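Local coordinates for protein SmhA (Serratia marcescens, PDB 7A27) that forms one component of Smh, a tripartite alpha-pore-forming toxin that probably assembles on and perforates target membranes, and is captured here in its soluble state, at residues A128-L133 and Q296-L301; Q167-L172 and V262-L267; K178-I183 and N251-N256; Q199-A204 and S230-G235. All coordinates share one frame; numbering follows the deposited sequence.

In the fold
Contacts 2, 3 and 4 cluster at one end of the elongated helical molecule, their centres 14 to 16 Å apart. Contacts 2 and 3 lie at successive levels of the same antiparallel pair, helices 160-188 and 247-268, and meet where L172 CD2 lies 3.9 Å from N256 OD1. The chain between those helices forms the two-stranded sheet of contact 4, which packs back on helix 247-268, Y264 CE2 lying 3.6 Å from I233 CD1. Contact 1 stands apart in the long bundle, its centre 30 to 37 Å from the others. N359, which binds calcium in a structure of this protein though not in this chain, has its side chain about 10 Å from those of I180 and Q199.

Contact 1 of 4, residues A128-L133 and Q296-L301; sequences AVHTQL and QRMALL
M298 and H130 bury the most surface here, each laid against the other's helix where the backbones come closest, with their CA atoms 6.0 Å apart. M298 leaves its helix with CG anti to the backbone N (chi1 -172°), so the side chain starts straight across the gap. It then bends at both following torsions, which turns SD toward V129. A flexible methionine suits this place because it can curl between two branched neighbours. CG of M298 meets the CD1 methyl of L133 at 3.6 Å, the two side chains crossing at about a right angle, and SD of M298 lies 4.4 Å from CG1 of V129.

H130 also places CG anti to the backbone N (chi1 179°), which carries its imidazole past M298 to the next residue, A299. The ring is approached obliquely: CD2 of H130 lies 3.7 Å from the backbone C of M298, and NE2 of H130 lies 3.2 Å from CB of A299. Alanine's small side chain lets the ring come right up to the backbone. NE2 also makes a weak hydrogen bond to E295, whose charge may favour a protonated ring.

Helix 48-96 covers the apolar side, with L76 on M298, L79 on V129 and T72 on L133, while I21 of helix 14-37 also touches M298, making this a buried junction of four helices of the bundle.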
# COMPACT_ATOMS: atom_id res chain seq x y z
N ALA A 128 -7.21 -15.32 3.90
CA ALA A 128 -6.85 -15.16 5.33
C ALA A 128 -6.31 -13.74 5.58
O ALA A 128 -6.72 -13.11 6.57
CB ALA A 128 -5.85 -16.21 5.74
N VAL A 129 -5.44 -13.28 4.70
CA VAL A 129 -4.82 -11.93 4.80
C VAL A 129 -5.90 -10.86 4.59
O VAL A 129 -5.91 -9.87 5.34
CB VAL A 129 -3.66 -11.76 3.82
CG1 VAL A 129 -3.22 -10.32 3.71
CG2 VAL A 129 -2.48 -12.65 4.19
N HIS A 130 -6.77 -11.03 3.59
CA HIS A 130 -7.85 -10.05 3.29
C HIS A 130 -8.79 -9.92 4.49
O HIS A 130 -9.20 -8.80 4.80
CB HIS A 130 -8.65 -10.41 2.05
CG HIS A 130 -9.74 -9.43 1.78
ND1 HIS A 130 -11.06 -9.66 2.14
CD2 HIS A 130 -9.70 -8.19 1.26
CE1 HIS A 130 -11.78 -8.62 1.80
NE2 HIS A 130 -10.97 -7.70 1.25
N THR A 131 -9.13 -11.04 5.13
CA THR A 131 -10.06 -11.04 6.28
C THR A 131 -9.45 -10.20 7.41
O THR A 131 -10.24 -9.49 8.08
CB THR A 131 -10.45 -12.46 6.67
OG1 THR A 131 -11.01 -13.09 5.52
CG2 THR A 131 -11.45 -12.48 7.80
N GLN A 132 -8.13 -10.24 7.61
CA GLN A 132 -7.45 -9.42 8.66
C GLN A 132 -7.52 -7.93 8.27
O GLN A 132 -7.81 -7.11 9.15
CB GLN A 132 -6.01 -9.86 8.90
CG GLN A 132 -5.86 -11.00 9.90
CD GLN A 132 -4.41 -11.39 10.09
OE1 GLN A 132 -3.48 -10.67 9.70
NE2 GLN A 132 -4.19 -12.53 10.73
N LEU A 133 -7.26 -7.60 7.01
CA LEU A 133 -7.30 -6.20 6.52
C LEU A 133 -8.72 -5.64 6.70
O LEU A 133 -8.86 -4.48 7.12
CB LEU A 133 -6.86 -6.17 5.06
CG LEU A 133 -5.36 -6.31 4.83
CD1 LEU A 133 -5.05 -6.48 3.36
CD2 LEU A 133 -4.64 -5.09 5.37
N GLN A 296 -9.21 -2.99 -0.44
CA GLN A 296 -10.06 -3.13 -1.66
C GLN A 296 -9.30 -3.83 -2.79
O GLN A 296 -9.92 -4.67 -3.47
CB GLN A 296 -10.62 -1.78 -2.11
CG GLN A 296 -11.85 -1.35 -1.32
CD GLN A 296 -12.23 0.10 -1.52
OE1 GLN A 296 -11.60 0.84 -2.26
NE2 GLN A 296 -13.28 0.52 -0.82
N ARG A 297 -8.02 -3.52 -3.01
CA ARG A 297 -7.22 -4.17 -4.09
C ARG A 297 -6.96 -5.63 -3.71
O ARG A 297 -6.95 -6.47 -4.60
CB ARG A 297 -5.88 -3.48 -4.32
CG ARG A 297 -6.01 -2.01 -4.69
CD ARG A 297 -6.74 -1.72 -5.99
NE ARG A 297 -7.21 -0.33 -5.94
CZ ARG A 297 -6.42 0.76 -6.04
NH1 ARG A 297 -5.09 0.64 -6.20
NH2 ARG A 297 -6.99 1.96 -5.98
N MET A 298 -6.80 -5.90 -2.41
CA MET A 298 -6.53 -7.23 -1.83
C MET A 298 -7.79 -8.10 -1.91
O MET A 298 -7.64 -9.33 -1.98
CB MET A 298 -6.12 -7.07 -0.37
CG MET A 298 -5.63 -8.34 0.29
SD MET A 298 -4.18 -9.14 -0.38
CE MET A 298 -3.28 -7.65 -0.78
N ALA A 299 -8.98 -7.51 -1.93
CA ALA A 299 -10.27 -8.24 -1.98
C ALA A 299 -10.35 -9.09 -3.26
O ALA A 299 -10.96 -10.17 -3.22
CB ALA A 299 -11.41 -7.27 -1.94
N LEU A 300 -9.72 -8.67 -4.34
CA LEU A 300 -9.82 -9.35 -5.66
C LEU A 300 -8.76 -10.46 -5.80
O LEU A 300 -8.91 -11.29 -6.73
CB LEU A 300 -9.66 -8.32 -6.79
CG LEU A 300 -10.43 -7.00 -6.70
CD1 LEU A 300 -9.92 -6.07 -7.80
CD2 LEU A 300 -11.94 -7.20 -6.78
N LEU A 301 -7.75 -10.50 -4.93
CA LEU A 301 -6.59 -11.43 -5.07
C LEU A 301 -7.02 -12.90 -4.89
O LEU A 301 -6.63 -13.73 -5.70
CB LEU A 301 -5.49 -11.04 -4.09
CG LEU A 301 -4.19 -11.83 -4.23
CD1 LEU A 301 -3.58 -11.69 -5.61
CD2 LEU A 301 -3.19 -11.38 -3.19

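Contact 2 of 4, residues Q167-L172 and V262-L267; sequences QTIAEL and VAYRAL
I169 buries the most surface in this interface, set among A263, Y264 and L267 of the facing helix. Its CG1 touches the CB of A263 at 3.7 Å and lies over one face of the Y264 ring. The CG2 methyl follows the same ring toward its phenolic end, 3.9 Å from Y264 CZ, while CD1 reaches forward to the CD2 methyl of L267 at 3.5 Å. With CG1 anti to the carbonyl carbon (chi1 -72°) and CD1 extended beyond it, the beta-branched chain can serve all three neighbours together. The small A263 suits the point of nearest backbone approach, its CA 6.1 Å from that of I169; T168 CG2 and L172 CD1 approach its CB from the other helix, each at 4.2 Å.

Further out, the hydroxyl of T168 bonds back to the carbonyl of Q164, and its methyl takes the side toward A263. Y264 is held among S275 and S279 of helix 272-299 and A203 and I233 of the sheet. The helix segments run nearly antiparallel, crossing at -152° with their axes 9.5 Å apart. The contact is made almost entirely by carbon atoms and the segments share no hydrogen bond, so its cohesion rests on shape and apolar burial.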
# COMPACT_ATOMS: atom_id res chain seq x y z
N GLN A 167 -10.67 26.31 7.34
CA GLN A 167 -11.01 25.80 5.99
C GLN A 167 -9.75 25.90 5.12
O GLN A 167 -9.47 24.93 4.41
CB GLN A 167 -12.17 26.57 5.37
CG GLN A 167 -12.87 25.85 4.22
CD GLN A 167 -13.53 26.86 3.30
OE1 GLN A 167 -12.86 27.73 2.74
NE2 GLN A 167 -14.85 26.78 3.16
N THR A 168 -9.02 27.02 5.19
CA THR A 168 -7.75 27.23 4.44
C THR A 168 -6.84 26.03 4.69
O THR A 168 -6.30 25.48 3.72
CB THR A 168 -7.06 28.54 4.81
OG1 THR A 168 -7.95 29.61 4.49
CG2 THR A 168 -5.76 28.75 4.06
N ILE A 169 -6.72 25.62 5.96
CA ILE A 169 -5.89 24.46 6.40
C ILE A 169 -6.46 23.17 5.80
O ILE A 169 -5.70 22.44 5.17
CB ILE A 169 -5.79 24.43 7.93
CG1 ILE A 169 -4.89 25.57 8.43
CG2 ILE A 169 -5.31 23.07 8.44
CD1 ILE A 169 -4.93 25.78 9.92
N ALA A 170 -7.76 22.92 5.96
CA ALA A 170 -8.43 21.69 5.46
C ALA A 170 -8.18 21.58 3.96
O ALA A 170 -7.84 20.49 3.52
CB ALA A 170 -9.91 21.72 5.79
N GLU A 171 -8.32 22.68 3.22
CA GLU A 171 -8.17 22.75 1.74
C GLU A 171 -6.72 22.45 1.37
O GLU A 171 -6.53 21.70 0.41
CB GLU A 171 -8.67 24.09 1.19
CG GLU A 171 -10.19 24.11 1.05
CD GLU A 171 -10.84 25.38 0.53
OE1 GLU A 171 -10.27 26.51 0.79
OE2 GLU A 171 -11.91 25.24 -0.16
N LEU A 172 -5.75 23.00 2.09
CA LEU A 172 -4.30 22.78 1.81
C LEU A 172 -3.92 21.31 2.07
O LEU A 172 -3.21 20.76 1.22
CB LEU A 172 -3.47 23.75 2.66
CG LEU A 172 -3.48 25.19 2.13
CD1 LEU A 172 -2.96 26.18 3.17
CD2 LEU A 172 -2.67 25.28 0.84
N VAL A 262 2.10 29.11 7.17
CA VAL A 262 1.47 30.45 7.38
C VAL A 262 0.08 30.27 8.00
O VAL A 262 -0.24 30.99 8.98
CB VAL A 262 1.40 31.23 6.04
CG1 VAL A 262 0.49 32.45 6.11
CG2 VAL A 262 2.79 31.63 5.56
N ALA A 263 -0.71 29.33 7.47
CA ALA A 263 -2.12 29.09 7.86
C ALA A 263 -2.21 28.59 9.30
O ALA A 263 -3.19 29.00 9.98
CB ALA A 263 -2.79 28.15 6.90
N TYR A 264 -1.29 27.72 9.76
CA TYR A 264 -1.28 27.20 11.15
C TYR A 264 -0.90 28.35 12.10
O TYR A 264 -1.53 28.49 13.16
CB TYR A 264 -0.39 25.97 11.34
CG TYR A 264 -0.96 24.64 10.89
CD1 TYR A 264 -2.03 24.05 11.55
CD2 TYR A 264 -0.38 23.91 9.87
CE1 TYR A 264 -2.53 22.81 11.17
CE2 TYR A 264 -0.88 22.67 9.48
CZ TYR A 264 -1.96 22.11 10.12
OH TYR A 264 -2.43 20.90 9.70
N ARG A 265 0.06 29.19 11.72
CA ARG A 265 0.50 30.35 12.53
C ARG A 265 -0.73 31.23 12.80
O ARG A 265 -0.90 31.69 13.95
CB ARG A 265 1.62 31.14 11.85
CG ARG A 265 2.85 30.31 11.51
CD ARG A 265 4.04 31.13 11.05
NE ARG A 265 4.54 31.89 12.18
CZ ARG A 265 5.27 31.40 13.20
NH1 ARG A 265 5.69 32.19 14.18
NH2 ARG A 265 5.59 30.11 13.25
N ALA A 266 -1.59 31.41 11.80
CA ALA A 266 -2.83 32.22 11.87
C ALA A 266 -3.85 31.61 12.83
O ALA A 266 -4.28 32.30 13.76
CB ALA A 266 -3.41 32.37 10.49
N LEU A 267 -4.25 30.36 12.61
CA LEU A 267 -5.27 29.68 13.45
C LEU A 267 -4.78 29.54 14.90
O LEU A 267 -5.61 29.60 15.83
CB LEU A 267 -5.58 28.32 12.82
CG LEU A 267 -6.63 27.48 13.56
CD1 LEU A 267 -7.93 28.26 13.71
CD2 LEU A 267 -6.88 26.15 12.86

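Contact 3 of 4, residues K178-I183 and N251-N256; sequences KNIQSI and NELKAN
Three flat polar groups meet at the centre of this helix pair: the amides of N179 and N256 and the carboxylate of E252. The two amides are nearly coplanar, 14° apart, and the bond between them runs in the plane of both. N256 ND2 donates to N179 OD1 at 3.0 Å, although the bond is bent (137° at the hydrogen). From its other edge N179 ND2 gives a hydrogen to E252 OE2 at 2.9 Å, with an angle of 146°. This acceptor is met from above the carboxylate plane, which is turned steeply against the amide. To one side of the N179 amide sits CB of E252, 3.7 Å from CG of N179 and oblique to the plane.

Asparagine suits the buried place of N179 because a single short side chain uses both its carbonyl and its NH2 across the gap, and the two bonds fix which way the amide is turned. E252 is positioned in turn by Q248, whose side-chain NH2 binds OE1; sharing its charge between two amides probably eases its placement at the partly exposed margin of the helix pair.

Beside the polar trio the contact becomes apolar. CB of L253 lies 4.2 Å from CB of N179, and its CD2 methyl meets CD1 of I183 at 3.5 Å, the two side chains crossing at about a right angle. A249, L197 and A238 close round I183. Helices 160-188 and 247-268 thus pack as a nearly antiparallel pair joined through a two-stranded sheet inserted between them in the chain, a layout consistent with the head of ClyA-type toxins.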
# COMPACT_ATOMS: atom_id res chain seq x y z
N LYS A 178 -2.95 15.17 -2.76
CA LYS A 178 -2.98 14.96 -4.23
C LYS A 178 -1.55 15.03 -4.79
O LYS A 178 -1.21 14.19 -5.65
CB LYS A 178 -3.95 15.92 -4.94
CG LYS A 178 -5.42 15.75 -4.58
CD LYS A 178 -6.43 16.11 -5.69
CE LYS A 178 -6.55 17.58 -6.06
NZ LYS A 178 -7.05 18.39 -4.93
N ASN A 179 -0.73 15.96 -4.28
CA ASN A 179 0.68 16.14 -4.69
C ASN A 179 1.48 14.89 -4.32
O ASN A 179 2.17 14.36 -5.20
CB ASN A 179 1.31 17.37 -4.05
CG ASN A 179 0.78 18.70 -4.57
OD1 ASN A 179 0.84 19.70 -3.86
ND2 ASN A 179 0.26 18.71 -5.79
N ILE A 180 1.41 14.44 -3.07
CA ILE A 180 2.17 13.24 -2.59
C ILE A 180 1.82 12.06 -3.50
O ILE A 180 2.76 11.43 -4.02
CB ILE A 180 1.89 12.92 -1.12
CG1 ILE A 180 2.37 14.06 -0.22
CG2 ILE A 180 2.54 11.60 -0.74
CD1 ILE A 180 1.92 13.94 1.22
N GLN A 181 0.53 11.83 -3.71
CA GLN A 181 0.04 10.71 -4.55
C GLN A 181 0.70 10.81 -5.93
O GLN A 181 1.17 9.76 -6.43
CB GLN A 181 -1.49 10.72 -4.62
CG GLN A 181 -2.07 9.54 -5.37
CD GLN A 181 -1.83 8.21 -4.69
OE1 GLN A 181 -2.18 7.99 -3.52
NE2 GLN A 181 -1.26 7.31 -5.47
N SER A 182 0.80 12.01 -6.51
CA SER A 182 1.38 12.23 -7.86
C SER A 182 2.87 11.84 -7.87
O SER A 182 3.32 11.26 -8.90
CB SER A 182 1.18 13.66 -8.36
OG SER A 182 -0.16 13.88 -8.77
N ILE A 183 3.58 12.17 -6.79
CA ILE A 183 5.04 11.94 -6.60
C ILE A 183 5.29 10.44 -6.43
O ILE A 183 6.24 9.91 -7.07
CB ILE A 183 5.56 12.74 -5.38
CG1 ILE A 183 5.54 14.24 -5.68
CG2 ILE A 183 6.94 12.26 -4.97
CD1 ILE A 183 5.74 15.11 -4.47
N ASN A 251 6.93 20.90 -7.12
CA ASN A 251 6.86 22.38 -7.06
C ASN A 251 5.59 22.79 -6.29
O ASN A 251 5.70 23.66 -5.44
CB ASN A 251 6.96 23.02 -8.44
CG ASN A 251 8.31 22.83 -9.11
OD1 ASN A 251 9.29 22.41 -8.49
ND2 ASN A 251 8.39 23.16 -10.39
N GLU A 252 4.44 22.17 -6.59
CA GLU A 252 3.15 22.43 -5.88
C GLU A 252 3.32 22.07 -4.40
O GLU A 252 2.87 22.85 -3.54
CB GLU A 252 1.97 21.63 -6.47
CG GLU A 252 1.32 22.29 -7.69
CD GLU A 252 0.26 21.47 -8.45
OE1 GLU A 252 0.16 21.72 -9.65
OE2 GLU A 252 -0.47 20.64 -7.86
N LEU A 253 3.96 20.94 -4.12
CA LEU A 253 4.16 20.47 -2.72
C LEU A 253 4.97 21.52 -1.94
O LEU A 253 4.58 21.82 -0.81
CB LEU A 253 4.86 19.11 -2.73
CG LEU A 253 4.99 18.42 -1.37
CD1 LEU A 253 3.64 18.30 -0.68
CD2 LEU A 253 5.61 17.04 -1.52
N LYS A 254 6.04 22.06 -2.53
CA LYS A 254 6.89 23.08 -1.87
C LYS A 254 6.03 24.31 -1.54
O LYS A 254 6.00 24.73 -0.36
CB LYS A 254 8.10 23.45 -2.75
CG LYS A 254 9.11 24.38 -2.09
CD LYS A 254 10.19 24.90 -3.03
CE LYS A 254 11.09 25.91 -2.36
NZ LYS A 254 11.83 26.73 -3.34
N ALA A 255 5.34 24.84 -2.56
CA ALA A 255 4.44 26.01 -2.49
C ALA A 255 3.34 25.77 -1.43
O ALA A 255 3.11 26.68 -0.60
CB ALA A 255 3.85 26.27 -3.85
N ASN A 256 2.68 24.62 -1.46
CA ASN A 256 1.58 24.28 -0.51
C ASN A 256 2.12 24.20 0.92
O ASN A 256 1.43 24.71 1.82
CB ASN A 256 0.82 23.03 -0.97
CG ASN A 256 -0.11 23.31 -2.13
OD1 ASN A 256 -0.55 24.45 -2.31
ND2 ASN A 256 -0.43 22.29 -2.90

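Contact 4 of 4, residues Q199-A204 and S230-G235; sequences QSIVAA and SYMISG
I233 forms the apolar centre of a two-stranded antiparallel sheet, strands 198-206 and 230-237, probably the counterpart of the beta-tongue of ClyA-type toxins. CD1 of I233 lies 3.9 Å from CB of A203, and its CG2 meets CG2 of V202 at 4.1 Å. Y264 of helix 247-268 packs on both I233 and A203, which makes a small and a branched apolar residue fitting occupants of this face. On the opposite face M232, bent at its outer torsions, sets SD 3.9 Å from CB of A204 and lays its terminal methyl by CG2 of I201.

A beta bulge interrupts the ladder: V202 and A203 both pair with I233. V202 N donates to I233 O at 2.9 Å, nearly straight (167°), whereas I233 N reaches A203 O at 3.1 Å from above the carbonyl plane. The helix-like psi of V202 (-25°) accommodates the extra residue. CG1 of V202 lies 4.0 Å from CA of G235, where a glycine, having no side chain, leaves the branched valine room. Beyond the bulge, S200 and G235 exchange two backbone hydrogen bonds as a regular hydrogen-bonded pair.

The edge turns polar at Q199 and S234. S37 at the end of helix 14-37 and Q38 just beyond it take part: Q199 NE2 donates to S37 OG and to the carbonyl of L362, while Q38 binds the backbone of M232 and S234. One water bridges the two side chains, donating to Q199 OE1 at 2.5 Å and hydrogen-bonded to S234 OG at 3.1 Å.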
# COMPACT_ATOMS: atom_id res chain seq x y z
N GLN A 199 10.97 12.75 4.49
CA GLN A 199 10.17 13.55 5.45
C GLN A 199 11.01 14.72 5.97
O GLN A 199 12.25 14.66 5.85
CB GLN A 199 9.72 12.69 6.63
CG GLN A 199 10.85 12.07 7.45
CD GLN A 199 10.32 11.49 8.75
OE1 GLN A 199 9.70 12.19 9.56
NE2 GLN A 199 10.56 10.20 8.96
N SER A 200 10.35 15.74 6.50
CA SER A 200 10.98 16.94 7.11
C SER A 200 9.91 17.70 7.89
O SER A 200 8.69 17.40 7.70
CB SER A 200 11.63 17.82 6.08
OG SER A 200 10.66 18.51 5.30
N ILE A 201 10.32 18.62 8.76
CA ILE A 201 9.35 19.51 9.45
C ILE A 201 8.87 20.49 8.36
O ILE A 201 9.72 20.97 7.59
CB ILE A 201 9.98 20.22 10.66
CG1 ILE A 201 10.67 19.24 11.62
CG2 ILE A 201 8.95 21.13 11.33
CD1 ILE A 201 9.80 18.13 12.13
N VAL A 202 7.55 20.71 8.25
CA VAL A 202 6.96 21.56 7.17
C VAL A 202 6.21 22.76 7.77
O VAL A 202 6.05 23.78 7.06
CB VAL A 202 6.04 20.72 6.29
CG1 VAL A 202 6.81 19.62 5.57
CG2 VAL A 202 4.88 20.12 7.08
N ALA A 203 5.75 22.62 9.01
CA ALA A 203 4.95 23.63 9.73
C ALA A 203 5.16 23.50 11.23
O ALA A 203 5.81 22.54 11.67
CB ALA A 203 3.50 23.46 9.37
N ALA A 204 4.59 24.42 12.00
CA ALA A 204 4.72 24.47 13.46
C ALA A 204 3.53 25.21 14.06
O ALA A 204 2.95 26.06 13.36
CB ALA A 204 6.01 25.15 13.79
N SER A 230 6.66 24.72 20.87
CA SER A 230 5.84 24.51 19.64
C SER A 230 5.74 23.03 19.23
O SER A 230 6.71 22.29 19.33
CB SER A 230 6.38 25.34 18.52
OG SER A 230 7.63 24.84 18.08
N TYR A 231 4.56 22.68 18.70
CA TYR A 231 4.25 21.34 18.14
C TYR A 231 4.76 21.31 16.69
O TYR A 231 4.18 22.04 15.84
CB TYR A 231 2.74 21.07 18.27
CG TYR A 231 2.31 19.75 17.70
CD1 TYR A 231 2.35 18.60 18.46
CD2 TYR A 231 1.89 19.64 16.39
CE1 TYR A 231 2.00 17.37 17.93
CE2 TYR A 231 1.50 18.42 15.85
CZ TYR A 231 1.58 17.27 16.61
OH TYR A 231 1.21 16.07 16.09
N MET A 232 5.81 20.53 16.42
CA MET A 232 6.46 20.43 15.07
C MET A 232 5.75 19.40 14.19
O MET A 232 5.71 18.22 14.58
CB MET A 232 7.94 20.08 15.19
CG MET A 232 8.69 21.09 16.05
SD MET A 232 8.75 22.72 15.24
CE MET A 232 10.42 22.63 14.58
N ILE A 233 5.28 19.84 13.02
CA ILE A 233 4.49 19.02 12.05
C ILE A 233 5.42 18.43 10.99
O ILE A 233 6.09 19.19 10.26
CB ILE A 233 3.38 19.86 11.41
CG1 ILE A 233 2.45 20.43 12.48
CG2 ILE A 233 2.64 19.06 10.35
CD1 ILE A 233 1.46 21.48 12.00
N SER A 234 5.44 17.10 10.91
CA SER A 234 6.24 16.32 9.95
C SER A 234 5.38 16.09 8.70
O SER A 234 4.15 15.90 8.85
CB SER A 234 6.73 15.01 10.55
OG SER A 234 7.48 15.24 11.75
N GLY A 235 5.99 16.17 7.52
CA GLY A 235 5.29 15.94 6.25
C GLY A 235 6.17 15.15 5.30
O GLY A 235 7.42 15.27 5.41
O HOH W 1 9.93 14.69 9.96